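Local coordinates for protein Cif-like 1 (Burkholderia cenocepacia, PDB 7JQY) that probably hydrolyses epoxides as a Cif-like member of the alpha/beta hydrolase fold, and is found as an octamer, at residues F170-R176 against F225-F231; P149-T153 against F238-M242; D35-H39 against E88-P92. The protein carries 1 engineered substitution. All blocks are in the same frame, centred on the assembly; numbering follows the deposited sequence.

Interactions 1 and 2 belong to the helical region that lies in the chain between strands 140-146 and 250-255, whereas interaction 3 is fixed to the antiparallel end of the central sheet, its centre about 20 Å from that of interaction 1 and about 26 Å from that of interaction 2. All three mix buried and more open residues. Interaction 1 is the broadest, an aromatic cluster edged by a salt-bridge network. Interaction 2 uses the next helix, 231-241, which F231 of interaction 1 begins, and has no hydrogen bond across it. Interaction 3 has one backbone-backbone bond and two from backbone N-H to D90 and S89 side chains, and its R37 and E88 reach a neighbouring subunit.

Interaction 1. Residues F170-R176 against F225-F231; sequences FGLHQQR and FELYRAF
H173 sets the edge of its imidazole against the face of Y228 in a T-shaped pair, H173 ND1 lying 3.7 Å from Y228 CE2 with the planes at 88°. Over one face of the same imidazole comes F225, its CE1 3.4 Å from H173 CD2, though these two rings meet obliquely. Y228 and F231 both turn an edge toward the ring of F170, where F170 CE2 is 3.7 Å from F231 CE2; five aromatic residues thus form one cluster. Beside it, H173 O takes R229 NE at 2.9 Å in the carbonyl plane, and Q174 NE2 reaches Y228 O at 3.1 Å from the face opposite F231 N. R176 grips E226 side-on: R176 NE to E226 OE2 is 3.1 Å and R176 NH2 to E226 OE1 is 3.2 Å, both oxygens using syn lone pairs. A bend at chi3 (-78°) swings the R176 guanidinium round to meet that carboxylate nearly coplanar. E226 OE2 also receives R229 NH1 at 2.9 Å, from above the carboxylate plane, so one carboxylate is shared by two arginines. Further out, Y190 bonds H173 NE2 and E180 forms a second salt bridge with R229. The contact joins the ends of helices 169-173 and 220-229; F225 packs on helix 178-183, F231 rests on helix 124-135, and Y228 lies near the probable nucleophile elbow that follows strand 117-122 and carries the engineered serine.

Interaction 2. Residues P149-T153 against F238-M242; sequences PVPGT and FKAFM
The ring of F238 meets the 149-153 loop with its edge: P151 O, 3.2 Å from F238 CD2, and V150 CB, 4.0 Å from F238 CE2, both lie near the ring plane. The pyrrolidine of P151 comes instead from above that plane, to one side of the ring, its CD 3.8 Å from F238 CE2. Beyond the two segments, F238 forms an edge-to-face pair with Y130 of helix 124-135. M242, the first residue past the end of helix 231-241, covers the other end of the loop. Its chain runs straight through chi2 and then folds at chi3 (-58°), which sets the methyl CE 3.3 Å from G152 O, while SD lies 3.9 Å from the T153 methyl CG2. Between F238 and M242, G152 brings bare backbone up to the helix, with its CA 4.0 Å from K239 CG. G152 is the third residue of a type II beta turn from V150 to T153, and its positive phi (96°) suits that place. The turn is tied internally by T153 OG1, which donates to V150 O at 3.0 Å and accepts from W156 N, making T153 the N-cap of helix 154-161. No hydrogen bond crosses from loop to helix. The fit therefore rests on shape, with the aromatic ring of F238 and the thioether of M242 laid against a proline-glycine turn whose hydroxyl is already engaged on its own side.

Interaction 3. Residues D35-H39 against E88-P92; sequences DVRLH and ESDKP
H39 lies with one imidazole face beneath E88 CB, a CH-pi contact with the methylene carbon of E88 3.8 Å from the centroid of the H39 ring. The E88 side chain then bends at chi2 (-62°) and leads its carboxylate off the ring, to a salt bridge with K196 of a neighbouring subunit. The imidazole is held at both nitrogens, by D82 at ND1 and R28 at NE2. Next along, S89 OG accepts H39 N at 2.8 Å in an almost straight bond (174°) and gives its own proton to D82 O. Here the loop after strand 77-82, on its way to helix 98-111, doubles back along the start of strand 37-43, the next strand of the alpha/beta hydrolase sheet, and the two segments run roughly antiparallel. D90 holds R37 by both backbone groups: D90 N donates to R37 O at 2.9 Å, and D90 OD2 receives R37 N at 2.9 Å from well above the carboxylate plane. The guanidinium of R37 makes no salt bridge with D90; its NE donates at 3.0 Å to a water that also bonds E88 O, and its NH1 and NH2 reach T199 O and K196 O of that same neighbouring subunit. At the far end V36 CG2 packs on P92 CG at 3.6 Å, and both side chains also touch R84.

Interaction 1. Residues F170-R176 against F225-F231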
ATOM      1  N   PHE B 170      -8.172 -22.921  14.460  1.00 40.62           N
ATOM      2  CA  PHE B 170      -9.541 -22.849  14.959  1.00 41.21           C
ATOM      3  C   PHE B 170      -9.760 -21.561  15.743  1.00 45.14           C
ATOM      4  O   PHE B 170     -10.781 -20.880  15.578  1.00 42.55           O
ATOM      5  CB  PHE B 170      -9.854 -24.062  15.840  1.00 41.59           C
ATOM      6  CG  PHE B 170     -10.176 -25.319  15.074  1.00 42.10           C
ATOM      7  CD1 PHE B 170      -9.739 -25.493  13.770  1.00 39.55           C
ATOM      8  CD2 PHE B 170     -10.915 -26.330  15.665  1.00 40.51           C
ATOM      9  CE1 PHE B 170     -10.038 -26.650  13.069  1.00 40.17           C
ATOM     10  CE2 PHE B 170     -11.220 -27.487  14.970  1.00 41.66           C
ATOM     11  CZ  PHE B 170     -10.780 -27.648  13.671  1.00 43.00           C
ATOM     12  N   GLY B 171      -8.815 -21.223  16.623  1.00 41.75           N
ATOM     13  CA  GLY B 171      -8.947 -19.997  17.393  1.00 41.16           C
ATOM     14  C   GLY B 171      -9.010 -18.754  16.520  1.00 43.84           C
ATOM     15  O   GLY B 171      -9.935 -17.948  16.635  1.00 41.55           O
ATOM     16  N   LEU B 172      -8.015 -18.579  15.643  1.00 43.46           N
ATOM     17  CA  LEU B 172      -7.966 -17.385  14.804  1.00 43.47           C
ATOM     18  C   LEU B 172      -9.213 -17.269  13.941  1.00 40.92           C
ATOM     19  O   LEU B 172      -9.828 -16.204  13.861  1.00 40.41           O
ATOM     20  CB  LEU B 172      -6.711 -17.400  13.928  1.00 41.62           C
ATOM     21  CG  LEU B 172      -6.707 -16.328  12.834  1.00 40.26           C
ATOM     22  CD1 LEU B 172      -6.665 -14.938  13.447  1.00 40.64           C
ATOM     23  CD2 LEU B 172      -5.556 -16.520  11.851  1.00 38.24           C
ATOM     24  N   HIS B 173      -9.595 -18.358  13.276  1.00 40.98           N
ATOM     25  CA  HIS B 173     -10.752 -18.305  12.395  1.00 41.10           C
ATOM     26  C   HIS B 173     -12.019 -17.972  13.161  1.00 44.05           C
ATOM     27  O   HIS B 173     -12.962 -17.420  12.587  1.00 40.18           O
ATOM     28  CB  HIS B 173     -10.908 -19.626  11.655  1.00 40.42           C
ATOM     29  CG  HIS B 173      -9.854 -19.855  10.622  1.00 35.52           C
ATOM     30  ND1 HIS B 173      -9.933 -20.867   9.692  1.00 34.20           N
ATOM     31  CD2 HIS B 173      -8.694 -19.201  10.375  1.00 36.09           C
ATOM     32  CE1 HIS B 173      -8.863 -20.832   8.918  1.00 35.82           C
ATOM     33  NE2 HIS B 173      -8.098 -19.828   9.308  1.00 35.51           N
ATOM     34  N   GLN B 174     -12.057 -18.269  14.456  1.00 41.68           N
ATOM     35  CA  GLN B 174     -13.250 -17.974  15.232  1.00 42.51           C
ATOM     36  C   GLN B 174     -13.287 -16.543  15.745  1.00 39.56           C
ATOM     37  O   GLN B 174     -14.277 -16.167  16.378  1.00 39.33           O
ATOM     38  CB  GLN B 174     -13.379 -18.960  16.396  1.00 40.49           C
ATOM     39  CG  GLN B 174     -13.956 -20.301  15.990  1.00 44.28           C
ATOM     40  CD  GLN B 174     -13.817 -21.352  17.086  1.00 44.52           C
ATOM     41  OE1 GLN B 174     -13.080 -21.160  18.045  1.00 45.87           O
ATOM     42  NE2 GLN B 174     -14.507 -22.470  16.929  1.00 44.83           N
ATOM     43  N   GLN B 175     -12.267 -15.732  15.467  1.00 39.51           N
ATOM     44  CA  GLN B 175     -12.261 -14.316  15.846  1.00 39.51           C
ATOM     45  C   GLN B 175     -12.936 -13.486  14.746  1.00 42.57           C
ATOM     46  O   GLN B 175     -12.327 -13.174  13.717  1.00 41.04           O
ATOM     47  CB  GLN B 175     -10.834 -13.844  16.102  1.00 41.24           C
ATOM     48  CG  GLN B 175     -10.053 -14.708  17.098  1.00 43.24           C
ATOM     49  CD  GLN B 175     -10.824 -14.975  18.383  1.00 44.30           C
ATOM     50  OE1 GLN B 175     -11.069 -14.060  19.174  1.00 47.20           O
ATOM     51  NE2 GLN B 175     -11.226 -16.226  18.586  1.00 42.01           N
ATOM     52  N   ARG B 176     -14.192 -13.103  14.972  1.00 41.97           N
ATOM     53  CA  ARG B 176     -14.927 -12.335  13.976  1.00 41.69           C
ATOM     54  C   ARG B 176     -14.241 -10.995  13.729  1.00 41.54           C
ATOM     55  O   ARG B 176     -13.845 -10.304  14.671  1.00 40.30           O
ATOM     56  CB  ARG B 176     -16.374 -12.121  14.430  1.00 42.33           C
ATOM     57  CG  ARG B 176     -17.292 -11.518  13.342  1.00 42.30           C
ATOM     58  CD  ARG B 176     -18.763 -11.664  13.689  1.00 41.47           C
ATOM     59  NE  ARG B 176     -19.272 -13.011  13.449  1.00 45.02           N
ATOM     60  CZ  ARG B 176     -19.563 -13.878  14.416  1.00 46.15           C
ATOM     61  NH1 ARG B 176     -19.391 -13.536  15.686  1.00 45.34           N
ATOM     62  NH2 ARG B 176     -20.031 -15.082  14.118  1.00 45.72           N
ATOM     63  N   PHE B 225     -14.874 -18.306   7.318  1.00 37.91           N
ATOM     64  CA  PHE B 225     -14.605 -18.294   8.754  1.00 39.88           C
ATOM     65  C   PHE B 225     -15.861 -18.553   9.577  1.00 41.55           C
ATOM     66  O   PHE B 225     -15.762 -19.034  10.712  1.00 40.39           O
ATOM     67  CB  PHE B 225     -13.969 -16.966   9.162  1.00 39.36           C
ATOM     68  CG  PHE B 225     -12.591 -16.766   8.608  1.00 39.16           C
ATOM     69  CD1 PHE B 225     -11.756 -17.853   8.388  1.00 38.75           C
ATOM     70  CD2 PHE B 225     -12.133 -15.493   8.292  1.00 37.56           C
ATOM     71  CE1 PHE B 225     -10.479 -17.673   7.872  1.00 37.35           C
ATOM     72  CE2 PHE B 225     -10.868 -15.307   7.770  1.00 36.62           C
ATOM     73  CZ  PHE B 225     -10.037 -16.400   7.562  1.00 36.74           C
ATOM     74  N   GLU B 226     -17.038 -18.209   9.044  1.00 39.16           N
ATOM     75  CA  GLU B 226     -18.292 -18.491   9.733  1.00 40.10           C
ATOM     76  C   GLU B 226     -18.575 -19.986   9.837  1.00 41.07           C
ATOM     77  O   GLU B 226     -19.344 -20.402  10.713  1.00 41.24           O
ATOM     78  CB  GLU B 226     -19.454 -17.796   9.014  1.00 40.37           C
ATOM     79  CG  GLU B 226     -19.418 -16.270   9.074  1.00 36.85           C
ATOM     80  CD  GLU B 226     -19.645 -15.718  10.472  1.00 41.02           C
ATOM     81  OE1 GLU B 226     -20.369 -16.365  11.260  1.00 46.56           O
ATOM     82  OE2 GLU B 226     -19.100 -14.638  10.788  1.00 43.14           O
ATOM     83  N   LEU B 227     -17.988 -20.802   8.960  1.00 37.53           N
ATOM     84  CA  LEU B 227     -18.069 -22.243   9.155  1.00 41.08           C
ATOM     85  C   LEU B 227     -17.424 -22.641  10.476  1.00 40.62           C
ATOM     86  O   LEU B 227     -17.968 -23.467  11.217  1.00 38.35           O
ATOM     87  CB  LEU B 227     -17.375 -22.977   8.006  1.00 40.53           C
ATOM     88  CG  LEU B 227     -17.807 -22.625   6.586  1.00 40.58           C
ATOM     89  CD1 LEU B 227     -16.785 -23.111   5.545  1.00 34.98           C
ATOM     90  CD2 LEU B 227     -19.145 -23.256   6.361  1.00 37.02           C
ATOM     91  N   TYR B 228     -16.278 -22.029  10.793  1.00 39.88           N
ATOM     92  CA  TYR B 228     -15.555 -22.284  12.035  1.00 43.21           C
ATOM     93  C   TYR B 228     -16.224 -21.614  13.229  1.00 44.46           C
ATOM     94  O   TYR B 228     -16.155 -22.131  14.350  1.00 42.05           O
ATOM     95  CB  TYR B 228     -14.108 -21.802  11.897  1.00 40.27           C
ATOM     96  CG  TYR B 228     -13.296 -22.591  10.883  1.00 40.80           C
ATOM     97  CD1 TYR B 228     -12.404 -23.570  11.294  1.00 43.79           C
ATOM     98  CD2 TYR B 228     -13.422 -22.353   9.514  1.00 40.93           C
ATOM     99  CE1 TYR B 228     -11.667 -24.300  10.382  1.00 42.50           C
ATOM    100  CE2 TYR B 228     -12.684 -23.074   8.592  1.00 40.66           C
ATOM    101  CZ  TYR B 228     -11.806 -24.050   9.036  1.00 41.61           C
ATOM    102  OH  TYR B 228     -11.069 -24.779   8.136  1.00 40.91           O
ATOM    103  N   ARG B 229     -16.851 -20.456  13.018  1.00 43.85           N
ATOM    104  CA  ARG B 229     -17.539 -19.792  14.116  1.00 43.56           C
ATOM    105  C   ARG B 229     -18.796 -20.545  14.516  1.00 42.88           C
ATOM    106  O   ARG B 229     -19.304 -20.339  15.622  1.00 48.39           O
ATOM    107  CB  ARG B 229     -17.852 -18.352  13.740  1.00 44.41           C
ATOM    108  CG  ARG B 229     -16.616 -17.485  13.709  1.00 44.07           C
ATOM    109  CD  ARG B 229     -16.736 -16.368  12.683  1.00 41.98           C
ATOM    110  NE  ARG B 229     -15.415 -15.833  12.367  1.00 41.47           N
ATOM    111  CZ  ARG B 229     -15.186 -14.855  11.498  1.00 41.53           C
ATOM    112  NH1 ARG B 229     -16.203 -14.286  10.838  1.00 41.47           N
ATOM    113  NH2 ARG B 229     -13.936 -14.450  11.282  1.00 39.76           N
ATOM    114  N   ALA B 230     -19.278 -21.437  13.657  1.00 44.22           N
ATOM    115  CA  ALA B 230     -20.421 -22.292  13.949  1.00 45.39           C
ATOM    116  C   ALA B 230     -20.037 -23.616  14.616  1.00 42.79           C
ATOM    117  O   ALA B 230     -20.929 -24.426  14.884  1.00 41.61           O
ATOM    118  CB  ALA B 230     -21.195 -22.595  12.664  1.00 37.99           C
ATOM    119  N   PHE B 231     -18.746 -23.885  14.846  1.00 43.77           N
ATOM    120  CA  PHE B 231     -18.347 -25.166  15.443  1.00 45.40           C
ATOM    121  C   PHE B 231     -19.062 -25.488  16.755  1.00 45.16           C
ATOM    122  O   PHE B 231     -19.528 -26.630  16.903  1.00 48.46           O
ATOM    123  CB  PHE B 231     -16.823 -25.218  15.640  1.00 42.76           C
ATOM    124  CG  PHE B 231     -16.058 -25.602  14.402  1.00 43.40           C
ATOM    125  CD1 PHE B 231     -16.717 -26.033  13.258  1.00 45.84           C
ATOM    126  CD2 PHE B 231     -14.679 -25.482  14.368  1.00 40.04           C
ATOM    127  CE1 PHE B 231     -16.004 -26.368  12.110  1.00 41.95           C
ATOM    128  CE2 PHE B 231     -13.961 -25.817  13.231  1.00 40.67           C
ATOM    129  CZ  PHE B 231     -14.620 -26.258  12.098  1.00 42.09           C
TER

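Interaction 2. Residues P149-T153 against F238-M242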
ATOM      1  N   PRO B 149     -11.846 -35.626  10.916  1.00 45.44           N
ATOM      2  CA  PRO B 149     -12.934 -36.068  11.798  1.00 46.13           C
ATOM      3  C   PRO B 149     -14.025 -35.014  11.917  1.00 48.55           C
ATOM      4  O   PRO B 149     -13.776 -33.812  11.792  1.00 48.90           O
ATOM      5  CB  PRO B 149     -12.234 -36.263  13.144  1.00 44.16           C
ATOM      6  CG  PRO B 149     -11.098 -35.259  13.094  1.00 48.85           C
ATOM      7  CD  PRO B 149     -10.622 -35.279  11.667  1.00 44.09           C
ATOM      8  N   VAL B 150     -15.242 -35.472  12.204  1.00 46.07           N
ATOM      9  CA  VAL B 150     -16.376 -34.553  12.309  1.00 49.24           C
ATOM     10  C   VAL B 150     -16.581 -34.189  13.773  1.00 50.18           C
ATOM     11  O   VAL B 150     -16.162 -34.943  14.664  1.00 49.92           O
ATOM     12  CB  VAL B 150     -17.660 -35.134  11.685  1.00 45.84           C
ATOM     13  CG1 VAL B 150     -17.390 -35.658  10.286  1.00 46.89           C
ATOM     14  CG2 VAL B 150     -18.268 -36.207  12.559  1.00 50.25           C
ATOM     15  N   PRO B 151     -17.175 -33.036  14.072  1.00 50.78           N
ATOM     16  CA  PRO B 151     -17.417 -32.677  15.473  1.00 51.54           C
ATOM     17  C   PRO B 151     -18.296 -33.701  16.182  1.00 54.50           C
ATOM     18  O   PRO B 151     -19.128 -34.375  15.571  1.00 52.67           O
ATOM     19  CB  PRO B 151     -18.115 -31.318  15.379  1.00 47.90           C
ATOM     20  CG  PRO B 151     -17.715 -30.770  14.026  1.00 50.17           C
ATOM     21  CD  PRO B 151     -17.566 -31.963  13.136  1.00 47.37           C
ATOM     22  N   GLY B 152     -18.093 -33.812  17.497  1.00 55.14           N
ATOM     23  CA  GLY B 152     -18.823 -34.727  18.337  1.00 54.64           C
ATOM     24  C   GLY B 152     -18.117 -36.043  18.589  1.00 58.16           C
ATOM     25  O   GLY B 152     -18.377 -36.685  19.613  1.00 60.42           O
ATOM     26  N   THR B 153     -17.233 -36.462  17.687  1.00 57.29           N
ATOM     27  CA  THR B 153     -16.522 -37.707  17.906  1.00 54.39           C
ATOM     28  C   THR B 153     -15.408 -37.498  18.931  1.00 52.96           C
ATOM     29  O   THR B 153     -14.991 -36.372  19.206  1.00 52.23           O
ATOM     30  CB  THR B 153     -15.953 -38.241  16.585  1.00 52.09           C
ATOM     31  OG1 THR B 153     -14.978 -37.327  16.060  1.00 48.63           O
ATOM     32  CG2 THR B 153     -17.069 -38.428  15.575  1.00 53.99           C
ATOM     33  N   PHE B 238     -24.254 -32.327  16.451  1.00 51.36           N
ATOM     34  CA  PHE B 238     -23.723 -33.609  15.984  1.00 52.31           C
ATOM     35  C   PHE B 238     -23.753 -34.672  17.075  1.00 55.41           C
ATOM     36  O   PHE B 238     -24.002 -35.851  16.792  1.00 53.20           O
ATOM     37  CB  PHE B 238     -22.290 -33.434  15.477  1.00 53.24           C
ATOM     38  CG  PHE B 238     -22.205 -32.985  14.058  1.00 52.90           C
ATOM     39  CD1 PHE B 238     -23.191 -32.172  13.512  1.00 51.28           C
ATOM     40  CD2 PHE B 238     -21.146 -33.384  13.262  1.00 51.16           C
ATOM     41  CE1 PHE B 238     -23.118 -31.760  12.202  1.00 50.91           C
ATOM     42  CE2 PHE B 238     -21.063 -32.978  11.949  1.00 50.76           C
ATOM     43  CZ  PHE B 238     -22.050 -32.161  11.413  1.00 49.08           C
ATOM     44  N   LYS B 239     -23.514 -34.270  18.325  1.00 55.66           N
ATOM     45  CA  LYS B 239     -23.579 -35.207  19.444  1.00 59.21           C
ATOM     46  C   LYS B 239     -24.959 -35.844  19.529  1.00 61.31           C
ATOM     47  O   LYS B 239     -25.097 -37.024  19.877  1.00 60.70           O
ATOM     48  CB  LYS B 239     -23.259 -34.454  20.741  1.00 59.10           C
ATOM     49  CG  LYS B 239     -21.818 -33.977  20.868  1.00 62.17           C
ATOM     50  CD  LYS B 239     -21.631 -32.944  21.989  1.00 66.27           C
ATOM     51  CE  LYS B 239     -20.454 -33.159  22.921  1.00 69.32           C
ATOM     52  NZ  LYS B 239     -19.936 -31.800  23.308  1.00 70.96           N
ATOM     53  N   ALA B 240     -25.992 -35.055  19.244  1.00 57.96           N
ATOM     54  CA  ALA B 240     -27.347 -35.584  19.145  1.00 59.23           C
ATOM     55  C   ALA B 240     -27.498 -36.510  17.946  1.00 60.28           C
ATOM     56  O   ALA B 240     -28.185 -37.535  18.028  1.00 60.31           O
ATOM     57  CB  ALA B 240     -28.356 -34.433  19.075  1.00 54.79           C
ATOM     58  N   PHE B 241     -26.861 -36.174  16.823  1.00 58.05           N
ATOM     59  CA  PHE B 241     -26.954 -37.021  15.637  1.00 57.10           C
ATOM     60  C   PHE B 241     -26.377 -38.415  15.888  1.00 59.01           C
ATOM     61  O   PHE B 241     -26.858 -39.402  15.319  1.00 58.56           O
ATOM     62  CB  PHE B 241     -26.207 -36.374  14.462  1.00 57.12           C
ATOM     63  CG  PHE B 241     -26.948 -35.237  13.781  1.00 55.58           C
ATOM     64  CD1 PHE B 241     -28.333 -35.111  13.876  1.00 56.74           C
ATOM     65  CD2 PHE B 241     -26.245 -34.300  13.029  1.00 54.02           C
ATOM     66  CE1 PHE B 241     -28.996 -34.069  13.235  1.00 53.39           C
ATOM     67  CE2 PHE B 241     -26.896 -33.252  12.387  1.00 54.04           C
ATOM     68  CZ  PHE B 241     -28.275 -33.136  12.487  1.00 55.45           C
ATOM     69  N   MET B 242     -25.376 -38.529  16.753  1.00 58.10           N
ATOM     70  CA  MET B 242     -24.667 -39.795  16.930  1.00 63.38           C
ATOM     71  C   MET B 242     -25.354 -40.751  17.889  1.00 62.99           C
ATOM     72  O   MET B 242     -24.757 -41.753  18.286  1.00 65.38           O
ATOM     73  CB  MET B 242     -23.251 -39.533  17.427  1.00 60.40           C
ATOM     74  CG  MET B 242     -22.242 -39.320  16.334  1.00 58.31           C
ATOM     75  SD  MET B 242     -20.664 -38.905  17.076  1.00 70.50           S
ATOM     76  CE  MET B 242     -21.156 -37.466  18.004  1.00 58.87           C
TER

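Interaction 3. Residues D35-H39 against E88-P92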
ATOM      1  N   ASP B  35     -33.386 -18.552  -1.307  1.00 69.24           N
ATOM      2  CA  ASP B  35     -32.819 -17.220  -1.297  1.00 67.34           C
ATOM      3  C   ASP B  35     -31.349 -17.204  -1.701  1.00 67.07           C
ATOM      4  O   ASP B  35     -30.878 -16.167  -2.187  1.00 64.67           O
ATOM      5  CB  ASP B  35     -33.062 -16.603   0.090  1.00 72.63           C
ATOM      6  CG  ASP B  35     -33.500 -15.137  -0.043  1.00 79.05           C
ATOM      7  OD1 ASP B  35     -33.892 -14.735  -1.185  1.00 79.83           O
ATOM      8  OD2 ASP B  35     -33.658 -14.453   0.964  1.00 84.68           O
ATOM      9  N   VAL B  36     -30.604 -18.326  -1.477  1.00 59.58           N
ATOM     10  CA  VAL B  36     -29.167 -18.480  -1.731  1.00 50.15           C
ATOM     11  C   VAL B  36     -28.972 -19.202  -3.066  1.00 46.80           C
ATOM     12  O   VAL B  36     -29.679 -20.175  -3.359  1.00 48.82           O
ATOM     13  CB  VAL B  36     -28.502 -19.295  -0.603  1.00 50.49           C
ATOM     14  CG1 VAL B  36     -27.057 -19.651  -0.943  1.00 42.42           C
ATOM     15  CG2 VAL B  36     -28.603 -18.543   0.716  1.00 53.34           C
ATOM     16  N   ARG B  37     -28.018 -18.744  -3.885  1.00 41.56           N
ATOM     17  CA  ARG B  37     -27.649 -19.444  -5.121  1.00 40.82           C
ATOM     18  C   ARG B  37     -26.361 -20.244  -4.931  1.00 39.44           C
ATOM     19  O   ARG B  37     -25.364 -19.712  -4.430  1.00 38.18           O
ATOM     20  CB  ARG B  37     -27.481 -18.459  -6.285  1.00 41.65           C
ATOM     21  CG  ARG B  37     -27.115 -19.107  -7.639  1.00 39.80           C
ATOM     22  CD  ARG B  37     -27.108 -18.066  -8.776  1.00 37.97           C
ATOM     23  NE  ARG B  37     -25.907 -17.241  -8.701  1.00 39.42           N
ATOM     24  CZ  ARG B  37     -25.547 -16.315  -9.585  1.00 41.61           C
ATOM     25  NH1 ARG B  37     -26.296 -16.060 -10.652  1.00 36.24           N
ATOM     26  NH2 ARG B  37     -24.419 -15.637  -9.394  1.00 35.11           N
ATOM     27  N   LEU B  38     -26.392 -21.521  -5.324  1.00 37.40           N
ATOM     28  CA  LEU B  38     -25.236 -22.399  -5.241  1.00 40.05           C
ATOM     29  C   LEU B  38     -24.698 -22.692  -6.635  1.00 39.88           C
ATOM     30  O   LEU B  38     -25.466 -22.909  -7.578  1.00 41.77           O
ATOM     31  CB  LEU B  38     -25.567 -23.726  -4.542  1.00 38.84           C
ATOM     32  CG  LEU B  38     -25.856 -23.695  -3.041  1.00 39.10           C
ATOM     33  CD1 LEU B  38     -25.711 -25.096  -2.458  1.00 39.34           C
ATOM     34  CD2 LEU B  38     -24.968 -22.702  -2.307  1.00 36.58           C
ATOM     35  N   HIS B  39     -23.370 -22.708  -6.743  1.00 37.35           N
ATOM     36  CA  HIS B  39     -22.650 -23.048  -7.960  1.00 33.75           C
ATOM     37  C   HIS B  39     -22.158 -24.488  -7.886  1.00 37.19           C
ATOM     38  O   HIS B  39     -21.745 -24.962  -6.823  1.00 34.28           O
ATOM     39  CB  HIS B  39     -21.474 -22.085  -8.152  1.00 34.54           C
ATOM     40  CG  HIS B  39     -20.535 -22.470  -9.250  1.00 34.46           C
ATOM     41  ND1 HIS B  39     -19.334 -23.105  -9.009  1.00 33.79           N
ATOM     42  CD2 HIS B  39     -20.599 -22.281 -10.589  1.00 35.31           C
ATOM     43  CE1 HIS B  39     -18.709 -23.307 -10.154  1.00 35.83           C
ATOM     44  NE2 HIS B  39     -19.455 -22.815 -11.129  1.00 37.48           N
ATOM     45  N   GLU B  88     -17.888 -19.932  -6.268  1.00 34.32           N
ATOM     46  CA  GLU B  88     -18.780 -19.053  -7.000  1.00 36.27           C
ATOM     47  C   GLU B  88     -20.186 -19.014  -6.412  1.00 38.69           C
ATOM     48  O   GLU B  88     -21.085 -18.426  -7.015  1.00 35.42           O
ATOM     49  CB  GLU B  88     -18.827 -19.488  -8.466  1.00 36.33           C
ATOM     50  CG  GLU B  88     -17.468 -19.448  -9.139  1.00 35.16           C
ATOM     51  CD  GLU B  88     -16.896 -18.038  -9.173  1.00 38.63           C
ATOM     52  OE1 GLU B  88     -17.589 -17.114  -9.652  1.00 34.18           O
ATOM     53  OE2 GLU B  88     -15.751 -17.849  -8.712  1.00 42.49           O
ATOM     54  N   SER B  89     -20.398 -19.631  -5.257  1.00 37.36           N
ATOM     55  CA  SER B  89     -21.711 -19.606  -4.640  1.00 38.44           C
ATOM     56  C   SER B  89     -21.938 -18.291  -3.895  1.00 37.51           C
ATOM     57  O   SER B  89     -21.010 -17.510  -3.654  1.00 33.82           O
ATOM     58  CB  SER B  89     -21.851 -20.790  -3.690  1.00 35.76           C
ATOM     59  OG  SER B  89     -22.028 -21.983  -4.436  1.00 35.85           O
ATOM     60  N   ASP B  90     -23.207 -18.030  -3.569  1.00 35.64           N
ATOM     61  CA  ASP B  90     -23.547 -16.840  -2.802  1.00 35.86           C
ATOM     62  C   ASP B  90     -22.932 -16.907  -1.404  1.00 40.31           C
ATOM     63  O   ASP B  90     -22.600 -17.982  -0.893  1.00 36.19           O
ATOM     64  CB  ASP B  90     -25.063 -16.678  -2.704  1.00 42.31           C
ATOM     65  CG  ASP B  90     -25.668 -16.136  -3.994  1.00 41.19           C
ATOM     66  OD1 ASP B  90     -24.886 -15.844  -4.932  1.00 38.16           O
ATOM     67  OD2 ASP B  90     -26.908 -16.031  -4.070  1.00 43.15           O
ATOM     68  N   LYS B  91     -22.787 -15.731  -0.781  1.00 40.33           N
ATOM     69  CA  LYS B  91     -22.218 -15.596   0.560  1.00 40.33           C
ATOM     70  C   LYS B  91     -23.233 -14.902   1.460  1.00 41.58           C
ATOM     71  O   LYS B  91     -23.074 -13.716   1.793  1.00 40.24           O
ATOM     72  CB  LYS B  91     -20.902 -14.818   0.542  1.00 39.63           C
ATOM     73  CG  LYS B  91     -19.709 -15.605   0.019  1.00 39.28           C
ATOM     74  CD  LYS B  91     -19.462 -15.296  -1.443  1.00 41.45           C
ATOM     75  CE  LYS B  91     -18.301 -16.110  -2.004  1.00 36.77           C
ATOM     76  NZ  LYS B  91     -18.399 -16.173  -3.499  1.00 39.41           N
ATOM     77  N   PRO B  92     -24.279 -15.611   1.892  1.00 41.16           N
ATOM     78  CA  PRO B  92     -25.287 -14.979   2.756  1.00 44.33           C
ATOM     79  C   PRO B  92     -24.763 -14.685   4.158  1.00 44.19           C
ATOM     80  O   PRO B  92     -23.622 -15.025   4.489  1.00 41.12           O
ATOM     81  CB  PRO B  92     -26.425 -16.009   2.783  1.00 43.82           C
ATOM     82  CG  PRO B  92     -25.774 -17.302   2.475  1.00 43.71           C
ATOM     83  CD  PRO B  92     -24.634 -16.998   1.543  1.00 41.57           C
TER
HETATM   84  O   HOH W   1     -23.722 -17.137  -6.654  1.00 33.85           O